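PDB 5C12: gene 2 protein from Enterobacteria phage Sf6, which forms, in this C-terminal domain of the large terminase subunit, the metal-dependent nuclease that cuts viral DNA during genome packaging. Local coordinates for residues M21-T33 with L211-F225. The protein carries 1 engineered substitution. Numbering follows the deposited sequence.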
ATOM      1  N   MET A  21      -9.458  16.304   6.164  1.00 36.26           N
ATOM      2  CA  MET A  21      -8.856  15.188   6.886  1.00 34.01           C
ATOM      3  C   MET A  21      -8.210  14.166   5.953  1.00 24.59           C
ATOM      4  O   MET A  21      -7.525  13.265   6.422  1.00 25.51           O
ATOM      5  CB  MET A  21      -9.897  14.473   7.755  1.00 29.20           C
ATOM      6  CG  MET A  21     -10.467  15.341   8.878  1.00 41.52           C
ATOM      7  SD  MET A  21      -9.191  15.837  10.055  1.00 53.71           S
ATOM      8  CE  MET A  21      -9.311  14.522  11.268  1.00 43.14           C
ATOM      9  N   ALA A  22      -8.426  14.290   4.646  1.00 25.35           N
ATOM     10  CA  ALA A  22      -7.788  13.372   3.701  1.00 20.57           C
ATOM     11  C   ALA A  22      -6.272  13.528   3.746  1.00 23.30           C
ATOM     12  O   ALA A  22      -5.756  14.628   3.902  1.00 25.02           O
ATOM     13  CB  ALA A  22      -8.300  13.580   2.292  1.00 23.81           C
ATOM     14  N   ILE A  23      -5.547  12.422   3.595  1.00 17.17           N
ATOM     15  CA  ILE A  23      -4.094  12.477   3.733  1.00 17.80           C
ATOM     16  C   ILE A  23      -3.328  12.546   2.404  1.00 16.81           C
ATOM     17  O   ILE A  23      -2.140  12.845   2.395  1.00 19.01           O
ATOM     18  CB  ILE A  23      -3.571  11.279   4.556  1.00 17.26           C
ATOM     19  CG1 ILE A  23      -3.857   9.969   3.825  1.00 15.53           C
ATOM     20  CG2 ILE A  23      -4.203  11.296   5.935  1.00 22.69           C
ATOM     21  CD1 ILE A  23      -3.054   8.796   4.331  1.00 17.44           C
ATOM     22  N   ILE A  24      -4.006  12.292   1.288  1.00 17.27           N
ATOM     23  CA  ILE A  24      -3.366  12.294  -0.032  1.00 16.00           C
ATOM     24  C   ILE A  24      -4.151  13.170  -0.998  1.00 14.79           C
ATOM     25  O   ILE A  24      -5.360  13.026  -1.124  1.00 19.35           O
ATOM     26  CB  ILE A  24      -3.245  10.867  -0.606  1.00 15.34           C
ATOM     27  CG1 ILE A  24      -2.180  10.100   0.174  1.00 15.54           C
ATOM     28  CG2 ILE A  24      -2.888  10.885  -2.096  1.00 17.62           C
ATOM     29  CD1 ILE A  24      -2.280   8.576   0.023  1.00 15.15           C
ATOM     30  N   LYS A  25      -3.450  14.124  -1.613  1.00 16.90           N
ATOM     31  CA  LYS A  25      -4.009  15.013  -2.616  1.00 17.91           C
ATOM     32  C   LYS A  25      -3.971  14.403  -4.007  1.00 14.90           C
ATOM     33  O   LYS A  25      -2.977  13.818  -4.414  1.00 16.12           O
ATOM     34  CB  LYS A  25      -3.240  16.343  -2.626  1.00 20.47           C
ATOM     35  CG  LYS A  25      -3.427  17.152  -1.364  1.00 27.98           C
ATOM     36  CD  LYS A  25      -4.751  17.934  -1.397  1.00 34.53           C
ATOM     37  CE  LYS A  25      -4.945  18.717  -0.118  1.00 60.01           C
ATOM     38  NZ  LYS A  25      -4.797  17.873   1.102  1.00 74.58           N
ATOM     39  N   ARG A  26      -5.054  14.600  -4.751  1.00 17.67           N
ATOM     40  CA  ARG A  26      -5.129  14.106  -6.102  1.00 16.68           C
ATOM     41  C   ARG A  26      -3.998  14.667  -6.957  1.00 18.21           C
ATOM     42  O   ARG A  26      -3.442  13.968  -7.787  1.00 17.63           O
ATOM     43  CB  ARG A  26      -6.487  14.473  -6.693  1.00 17.80           C
ATOM     44  CG  ARG A  26      -6.677  14.004  -8.102  1.00 20.30           C
ATOM     45  CD  ARG A  26      -6.738  12.513  -8.152  1.00 28.40           C
ATOM     46  NE  ARG A  26      -6.811  12.032  -9.521  1.00 29.65           N
ATOM     47  CZ  ARG A  26      -7.723  11.184  -9.976  1.00 23.66           C
ATOM     48  NH1 ARG A  26      -8.668  10.687  -9.178  1.00 22.40           N
ATOM     49  NH2 ARG A  26      -7.676  10.823 -11.248  1.00 32.12           N
ATOM     50  N   GLU A  27      -3.673  15.942  -6.784  1.00 16.82           N
ATOM     51  CA  GLU A  27      -2.578  16.515  -7.550  1.00 18.28           C
ATOM     52  C   GLU A  27      -1.267  15.755  -7.379  1.00 15.77           C
ATOM     53  O   GLU A  27      -0.482  15.673  -8.322  1.00 16.85           O
ATOM     54  CB  GLU A  27      -2.364  17.986  -7.184  1.00 18.04           C
ATOM     55  CG  GLU A  27      -3.282  18.918  -7.905  1.00 25.45           C
ATOM     56  CD  GLU A  27      -3.111  18.865  -9.404  1.00 24.64           C
ATOM     57  OE1 GLU A  27      -2.042  19.277  -9.913  1.00 26.09           O
ATOM     58  OE2 GLU A  27      -4.055  18.421 -10.078  1.00 27.69           O
ATOM     59  N   TRP A  28      -0.996  15.234  -6.177  1.00 15.66           N
ATOM     60  CA  TRP A  28       0.222  14.474  -5.964  1.00 14.40           C
ATOM     61  C   TRP A  28       0.196  13.202  -6.812  1.00 12.98           C
ATOM     62  O   TRP A  28       1.205  12.771  -7.365  1.00 14.00           O
ATOM     63  CB  TRP A  28       0.396  14.047  -4.504  1.00 16.66           C
ATOM     64  CG  TRP A  28       0.337  15.139  -3.466  1.00 16.14           C
ATOM     65  CD1 TRP A  28       0.384  16.492  -3.665  1.00 16.96           C
ATOM     66  CD2 TRP A  28       0.225  14.950  -2.054  1.00 18.17           C
ATOM     67  NE1 TRP A  28       0.298  17.155  -2.457  1.00 18.09           N
ATOM     68  CE2 TRP A  28       0.199  16.226  -1.455  1.00 17.35           C
ATOM     69  CE3 TRP A  28       0.142  13.816  -1.235  1.00 16.58           C
ATOM     70  CZ2 TRP A  28       0.100  16.400  -0.076  1.00 19.42           C
ATOM     71  CZ3 TRP A  28       0.033  13.989   0.123  1.00 21.55           C
ATOM     72  CH2 TRP A  28       0.003  15.274   0.692  1.00 20.92           C
ATOM     73  N   LEU A  29      -0.975  12.580  -6.889  1.00 13.63           N
ATOM     74  CA  LEU A  29      -1.129  11.338  -7.661  1.00 13.48           C
ATOM     75  C   LEU A  29      -0.936  11.589  -9.158  1.00 15.16           C
ATOM     76  O   LEU A  29      -0.298  10.800  -9.857  1.00 15.16           O
ATOM     77  CB  LEU A  29      -2.503  10.713  -7.395  1.00 14.79           C
ATOM     78  CG  LEU A  29      -2.748  10.322  -5.931  1.00 16.52           C
ATOM     79  CD1 LEU A  29      -4.215   9.966  -5.736  1.00 15.19           C
ATOM     80  CD2 LEU A  29      -1.847   9.169  -5.521  1.00 14.64           C
ATOM     81  N   GLU A  30      -1.477  12.693  -9.644  1.00 15.94           N
ATOM     82  CA  GLU A  30      -1.278  13.054 -11.035  1.00 16.77           C
ATOM     83  C   GLU A  30       0.212  13.317 -11.314  1.00 16.90           C
ATOM     84  O   GLU A  30       0.750  12.855 -12.319  1.00 15.06           O
ATOM     85  CB  GLU A  30      -2.101  14.286 -11.388  1.00 15.64           C
ATOM     86  CG  GLU A  30      -3.615  14.142 -11.253  1.00 20.11           C
ATOM     87  CD  GLU A  30      -4.190  13.076 -12.166  1.00 36.89           C
ATOM     88  OE1 GLU A  30      -3.548  12.738 -13.186  1.00 27.48           O
ATOM     89  OE2 GLU A  30      -5.285  12.567 -11.847  1.00 38.97           O
ATOM     90  N   ALA A  31       0.872  14.059 -10.428  1.00 14.12           N
ATOM     91  CA  ALA A  31       2.321  14.318 -10.571  1.00 14.53           C
ATOM     92  C   ALA A  31       3.124  13.013 -10.553  1.00 16.15           C
ATOM     93  O   ALA A  31       4.075  12.828 -11.321  1.00 15.45           O
ATOM     94  CB  ALA A  31       2.810  15.238  -9.476  1.00 17.12           C
ATOM     95  N   ALA A  32       2.732  12.098  -9.674  1.00 14.24           N
ATOM     96  CA  ALA A  32       3.432  10.841  -9.512  1.00 12.76           C
ATOM     97  C   ALA A  32       3.229   9.880 -10.663  1.00 14.66           C
ATOM     98  O   ALA A  32       3.973   8.908 -10.794  1.00 13.67           O
ATOM     99  CB  ALA A  32       3.008  10.176  -8.222  1.00 12.02           C
ATOM    100  N   THR A  33       2.214  10.118 -11.476  1.00 13.44           N
ATOM    101  CA  THR A  33       1.984   9.292 -12.657  1.00 13.81           C
ATOM    102  C   THR A  33       3.143   9.498 -13.624  1.00 13.87           C
ATOM    103  O   THR A  33       3.420  10.626 -14.031  1.00 16.03           O
ATOM    104  CB  THR A  33       0.642   9.644 -13.310  1.00 15.65           C
ATOM    105  OG1 THR A  33      -0.413   9.422 -12.354  1.00 17.00           O
ATOM    106  CG2 THR A  33       0.398   8.779 -14.535  1.00 18.94           C
ATOM    107  N   LEU A 211      -5.540   2.502 -12.611  1.00 16.08           N
ATOM    108  CA  LEU A 211      -4.860   3.594 -11.941  1.00 17.52           C
ATOM    109  C   LEU A 211      -5.883   4.605 -11.408  1.00 13.76           C
ATOM    110  O   LEU A 211      -5.756   5.081 -10.278  1.00 17.79           O
ATOM    111  CB  LEU A 211      -3.853   4.268 -12.881  1.00 19.00           C
ATOM    112  CG  LEU A 211      -2.931   5.304 -12.251  1.00 19.35           C
ATOM    113  CD1 LEU A 211      -2.080   4.690 -11.173  1.00 18.17           C
ATOM    114  CD2 LEU A 211      -2.061   5.956 -13.347  1.00 21.74           C
ATOM    115  N   GLU A 212      -6.880   4.941 -12.224  1.00 14.63           N
ATOM    116  CA  GLU A 212      -7.965   5.837 -11.816  1.00 16.15           C
ATOM    117  C   GLU A 212      -8.747   5.261 -10.623  1.00 18.60           C
ATOM    118  O   GLU A 212      -9.112   6.002  -9.710  1.00 17.57           O
ATOM    119  CB  GLU A 212      -8.919   6.121 -12.976  1.00 22.53           C
ATOM    120  CG  GLU A 212     -10.088   6.996 -12.564  1.00 37.62           C
ATOM    121  CD  GLU A 212      -9.617   8.255 -11.859  1.00 76.57           C
ATOM    122  OE1 GLU A 212      -8.688   8.890 -12.409  1.00 36.96           O
ATOM    123  OE2 GLU A 212     -10.140   8.594 -10.762  1.00 35.81           O
ATOM    124  N   LYS A 213      -9.018   3.961 -10.627  1.00 17.82           N
ATOM    125  CA  LYS A 213      -9.730   3.364  -9.491  1.00 18.67           C
ATOM    126  C   LYS A 213      -8.915   3.494  -8.209  1.00 14.29           C
ATOM    127  O   LYS A 213      -9.456   3.827  -7.136  1.00 17.17           O
ATOM    128  CB  LYS A 213     -10.035   1.871  -9.736  1.00 16.22           C
ATOM    129  CG  LYS A 213     -11.036   1.604 -10.836  1.00 19.06           C
ATOM    130  CD  LYS A 213     -11.556   0.181 -10.685  1.00 23.57           C
ATOM    131  CE  LYS A 213     -12.559  -0.173 -11.733  1.00 30.48           C
ATOM    132  NZ  LYS A 213     -13.346  -1.366 -11.288  1.00 27.63           N
ATOM    133  N   LEU A 214      -7.613   3.241  -8.310  1.00 13.64           N
ATOM    134  CA  LEU A 214      -6.716   3.387  -7.173  1.00 11.03           C
ATOM    135  C   LEU A 214      -6.758   4.830  -6.655  1.00 13.42           C
ATOM    136  O   LEU A 214      -6.884   5.068  -5.454  1.00 13.51           O
ATOM    137  CB  LEU A 214      -5.292   3.028  -7.552  1.00 12.30           C
ATOM    138  CG  LEU A 214      -4.237   3.394  -6.509  1.00 12.31           C
ATOM    139  CD1 LEU A 214      -4.328   2.477  -5.308  1.00 11.99           C
ATOM    140  CD2 LEU A 214      -2.811   3.400  -7.105  1.00 12.08           C
ATOM    141  N   PHE A 215      -6.634   5.786  -7.568  1.00 13.78           N
ATOM    142  CA  PHE A 215      -6.590   7.172  -7.164  1.00 15.52           C
ATOM    143  C   PHE A 215      -7.864   7.600  -6.446  1.00 14.54           C
ATOM    144  O   PHE A 215      -7.814   8.365  -5.479  1.00 17.53           O
ATOM    145  CB  PHE A 215      -6.350   8.074  -8.372  1.00 13.98           C
ATOM    146  CG  PHE A 215      -4.952   8.005  -8.933  1.00 15.52           C
ATOM    147  CD1 PHE A 215      -3.992   7.157  -8.417  1.00 14.06           C
ATOM    148  CD2 PHE A 215      -4.594   8.831  -9.989  1.00 16.69           C
ATOM    149  CE1 PHE A 215      -2.707   7.131  -8.944  1.00 13.40           C
ATOM    150  CE2 PHE A 215      -3.314   8.804 -10.503  1.00 15.24           C
ATOM    151  CZ  PHE A 215      -2.369   7.971  -9.989  1.00 15.08           C
ATOM    152  N   ALA A 216      -9.005   7.127  -6.929  1.00 15.59           N
ATOM    153  CA  ALA A 216     -10.288   7.462  -6.331  1.00 15.97           C
ATOM    154  C   ALA A 216     -10.414   6.894  -4.924  1.00 16.87           C
ATOM    155  O   ALA A 216     -11.178   7.413  -4.117  1.00 20.85           O
ATOM    156  CB  ALA A 216     -11.419   6.959  -7.185  1.00 21.18           C
ATOM    157  N   GLU A 217      -9.708   5.797  -4.649  1.00 16.70           N
ATOM    158  CA  GLU A 217      -9.675   5.240  -3.309  1.00 15.52           C
ATOM    159  C   GLU A 217      -8.695   5.988  -2.429  1.00 14.51           C
ATOM    160  O   GLU A 217      -9.011   6.330  -1.290  1.00 15.90           O
ATOM    161  CB  GLU A 217      -9.326   3.734  -3.338  1.00 14.34           C
ATOM    162  CG  GLU A 217     -10.418   2.863  -3.927  1.00 15.11           C
ATOM    163  CD  GLU A 217     -10.130   1.354  -3.812  1.00 14.44           C
ATOM    164  OE1 GLU A 217      -9.084   0.993  -3.226  1.00 16.76           O
ATOM    165  OE2 GLU A 217     -10.964   0.575  -4.317  1.00 21.06           O
ATOM    166  N   LEU A 218      -7.515   6.289  -2.963  1.00 14.45           N
ATOM    167  CA  LEU A 218      -6.471   6.938  -2.175  1.00 15.40           C
ATOM    168  C   LEU A 218      -6.887   8.308  -1.621  1.00 13.87           C
ATOM    169  O   LEU A 218      -6.474   8.690  -0.519  1.00 15.78           O
ATOM    170  CB  LEU A 218      -5.182   7.084  -2.991  1.00 15.07           C
ATOM    171  CG  LEU A 218      -4.328   5.822  -3.194  1.00 13.80           C
ATOM    172  CD1 LEU A 218      -3.180   6.105  -4.133  1.00 12.66           C
ATOM    173  CD2 LEU A 218      -3.777   5.313  -1.867  1.00 13.94           C
ATOM    174  N   THR A 219      -7.684   9.055  -2.381  1.00 13.89           N
ATOM    175  CA  THR A 219      -8.107  10.368  -1.934  1.00 13.81           C
ATOM    176  C   THR A 219      -9.235  10.325  -0.920  1.00 16.98           C
ATOM    177  O   THR A 219      -9.668  11.380  -0.442  1.00 20.48           O
ATOM    178  CB  THR A 219      -8.526  11.239  -3.118  1.00 17.60           C
ATOM    179  OG1 THR A 219      -9.556  10.573  -3.858  1.00 20.61           O
ATOM    180  CG2 THR A 219      -7.310  11.493  -4.011  1.00 19.05           C
ATOM    181  N   GLN A 220      -9.678   9.117  -0.566  1.00 17.37           N
ATOM    182  CA  GLN A 220     -10.715   8.932   0.446  1.00 20.19           C
ATOM    183  C   GLN A 220     -10.132   8.553   1.807  1.00 19.25           C
ATOM    184  O   GLN A 220     -10.846   8.585   2.808  1.00 21.54           O
ATOM    185  CB  GLN A 220     -11.688   7.833   0.019  1.00 21.37           C
ATOM    186  CG  GLN A 220     -12.394   8.086  -1.309  1.00 33.33           C
ATOM    187  CD  GLN A 220     -13.662   8.868  -1.150  1.00 50.67           C
ATOM    188  OE1 GLN A 220     -13.663   9.970  -0.598  1.00 55.74           O
ATOM    189  NE2 GLN A 220     -14.764   8.298  -1.622  1.00 58.02           N
ATOM    190  N   ILE A 221      -8.857   8.177   1.844  1.00 15.43           N
ATOM    191  CA  ILE A 221      -8.214   7.770   3.099  1.00 16.72           C
ATOM    192  C   ILE A 221      -8.119   9.006   3.999  1.00 19.38           C
ATOM    193  O   ILE A 221      -7.631  10.061   3.578  1.00 18.63           O
ATOM    194  CB  ILE A 221      -6.837   7.147   2.872  1.00 13.64           C
ATOM    195  CG1 ILE A 221      -6.926   5.934   1.940  1.00 16.14           C
ATOM    196  CG2 ILE A 221      -6.203   6.751   4.205  1.00 14.94           C
ATOM    197  CD1 ILE A 221      -7.825   4.817   2.448  1.00 20.87           C
ATOM    198  N   GLN A 222      -8.617   8.890   5.224  1.00 18.68           N
ATOM    199  CA  GLN A 222      -8.774  10.065   6.078  1.00 26.11           C
ATOM    200  C   GLN A 222      -8.230   9.864   7.483  1.00 18.68           C
ATOM    201  O   GLN A 222      -8.351   8.792   8.067  1.00 18.67           O
ATOM    202  CB  GLN A 222     -10.251  10.450   6.200  1.00 26.94           C
ATOM    203  CG  GLN A 222     -10.840  11.053   4.958  1.00 53.24           C
ATOM    204  CD  GLN A 222     -12.319  11.274   5.091  1.00 47.34           C
ATOM    205  OE1 GLN A 222     -13.074  11.038   4.151  1.00 77.23           O
ATOM    206  NE2 GLN A 222     -12.752  11.739   6.266  1.00 34.48           N
ATOM    207  N   ARG A 223      -7.675  10.936   8.019  1.00 21.05           N
ATOM    208  CA  ARG A 223      -7.274  10.982   9.412  1.00 21.73           C
ATOM    209  C   ARG A 223      -8.506  11.013  10.314  1.00 25.63           C
ATOM    210  O   ARG A 223      -9.579  11.471   9.903  1.00 28.26           O
ATOM    211  CB  ARG A 223      -6.405  12.226   9.611  1.00 25.59           C
ATOM    212  CG  ARG A 223      -5.683  12.325  10.925  1.00 34.42           C
ATOM    213  CD  ARG A 223      -4.772  13.555  10.944  1.00 24.37           C
ATOM    214  NE  ARG A 223      -4.396  13.905  12.306  1.00 40.92           N
ATOM    215  CZ  ARG A 223      -3.799  15.038  12.658  1.00 53.07           C
ATOM    216  NH1 ARG A 223      -3.500  15.952  11.743  1.00 47.58           N
ATOM    217  NH2 ARG A 223      -3.501  15.253  13.931  1.00 48.88           N
ATOM    218  N   LYS A 224      -8.375  10.516  11.541  1.00 24.28           N
ATOM    219  CA  LYS A 224      -9.444  10.661  12.527  1.00 26.22           C
ATOM    220  C   LYS A 224      -8.847  11.158  13.832  1.00 21.65           C
ATOM    221  O   LYS A 224      -7.657  10.953  14.081  1.00 27.68           O
ATOM    222  CB  LYS A 224     -10.172   9.336  12.771  1.00 32.72           C
ATOM    223  CG  LYS A 224      -9.363   8.351  13.573  1.00 28.57           C
ATOM    224  CD  LYS A 224     -10.070   7.026  13.807  1.00 33.94           C
ATOM    225  CE  LYS A 224     -11.207   7.173  14.775  1.00 51.84           C
ATOM    226  NZ  LYS A 224     -11.707   5.841  15.185  1.00 50.28           N
ATOM    227  N   PHE A 225      -9.691  11.767  14.656  1.00 27.79           N
ATOM    228  CA  PHE A 225      -9.314  12.270  15.974  1.00 28.15           C
ATOM    229  C   PHE A 225      -8.687  11.168  16.804  1.00 27.09           C
ATOM    230  O   PHE A 225      -9.201  10.050  16.855  1.00 26.48           O
ATOM    231  CB  PHE A 225     -10.545  12.777  16.737  1.00 29.18           C
ATOM    232  CG  PHE A 225     -11.249  13.929  16.088  1.00 54.21           C
ATOM    233  CD1 PHE A 225     -10.538  14.930  15.439  1.00 54.86           C
ATOM    234  CD2 PHE A 225     -12.638  14.020  16.141  1.00 49.11           C
ATOM    235  CE1 PHE A 225     -11.201  15.998  14.846  1.00 44.43           C
ATOM    236  CE2 PHE A 225     -13.305  15.083  15.553  1.00 45.59           C
ATOM    237  CZ  PHE A 225     -12.585  16.073  14.903  1.00 60.38           C
TER
HETATM  238  O   HOH W   1      -6.524  10.780   1.146  1.00 16.03           O
HETATM  239  O   HOH W   2      -9.744  11.156  -6.636  1.00 29.18           O
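Leu-29 CB stands over the centre of the Phe-215 ring, 3.6 Å from its centroid and 6° off the normal, a CH-pi contact. On the opposite face of the ring stands Leu-211 CG, from the same helix as the phenylalanine, so the ring is held between two leucines. Thr-33 OG1 comes up at the ring edge, 3.4 Å from Phe-215 CZ, while donating a hydrogen bond to Leu-29 O, four residues earlier. Further along, Leu-29 CD2 meets Leu-218 CD1 at 3.6 Å, and Leu-180 and Leu-176 of helix 168-189 touch Leu-29 and Leu-218.

The segment axes of helices 26-32 and 211-218 run nearly antiparallel, at 151°. Where the helices give way to extended chain, the pairing becomes a single antiparallel beta bridge between Ala-22 and Gln-222, with Arg-223 N donating to Met-21 O (2.8 Å) and Ile-23 N to Ile-221 O. A water accepts from Ile-24 N and sits close to Leu-218 O and Ile-221 O, the first and last residues of a type I turn. The bridge joins the first modelled residues of the domain, whose sheet has the strand order of an RNase H-like nuclease, to the chain after helix 208-218; the Ile-221 side chain is about 5 Å from that of Asp-252, a magnesium ligand.

Towards solvent the contact is polar. CG of Arg-26 is anti to the backbone N (chi1 -180°) and the chain bends at chi2, which brings the guanidinium edge-on to Glu-212, nearly coplanar with its carboxylate, in a salt bridge of the Arg-26, Glu-30 and Glu-212 network; NH1 reaches OE2 through the syn lone pair at 3.0 Å, and NH2 faces OE1. NE and NH2 both grip Glu-30 OE2, helping fix the group's rotation. At the far, exposed end the bent Met-21 side chain lies along the backbone of Arg-223, CE 3.4 Å from its O, with the Phe-225 ring more loosely placed.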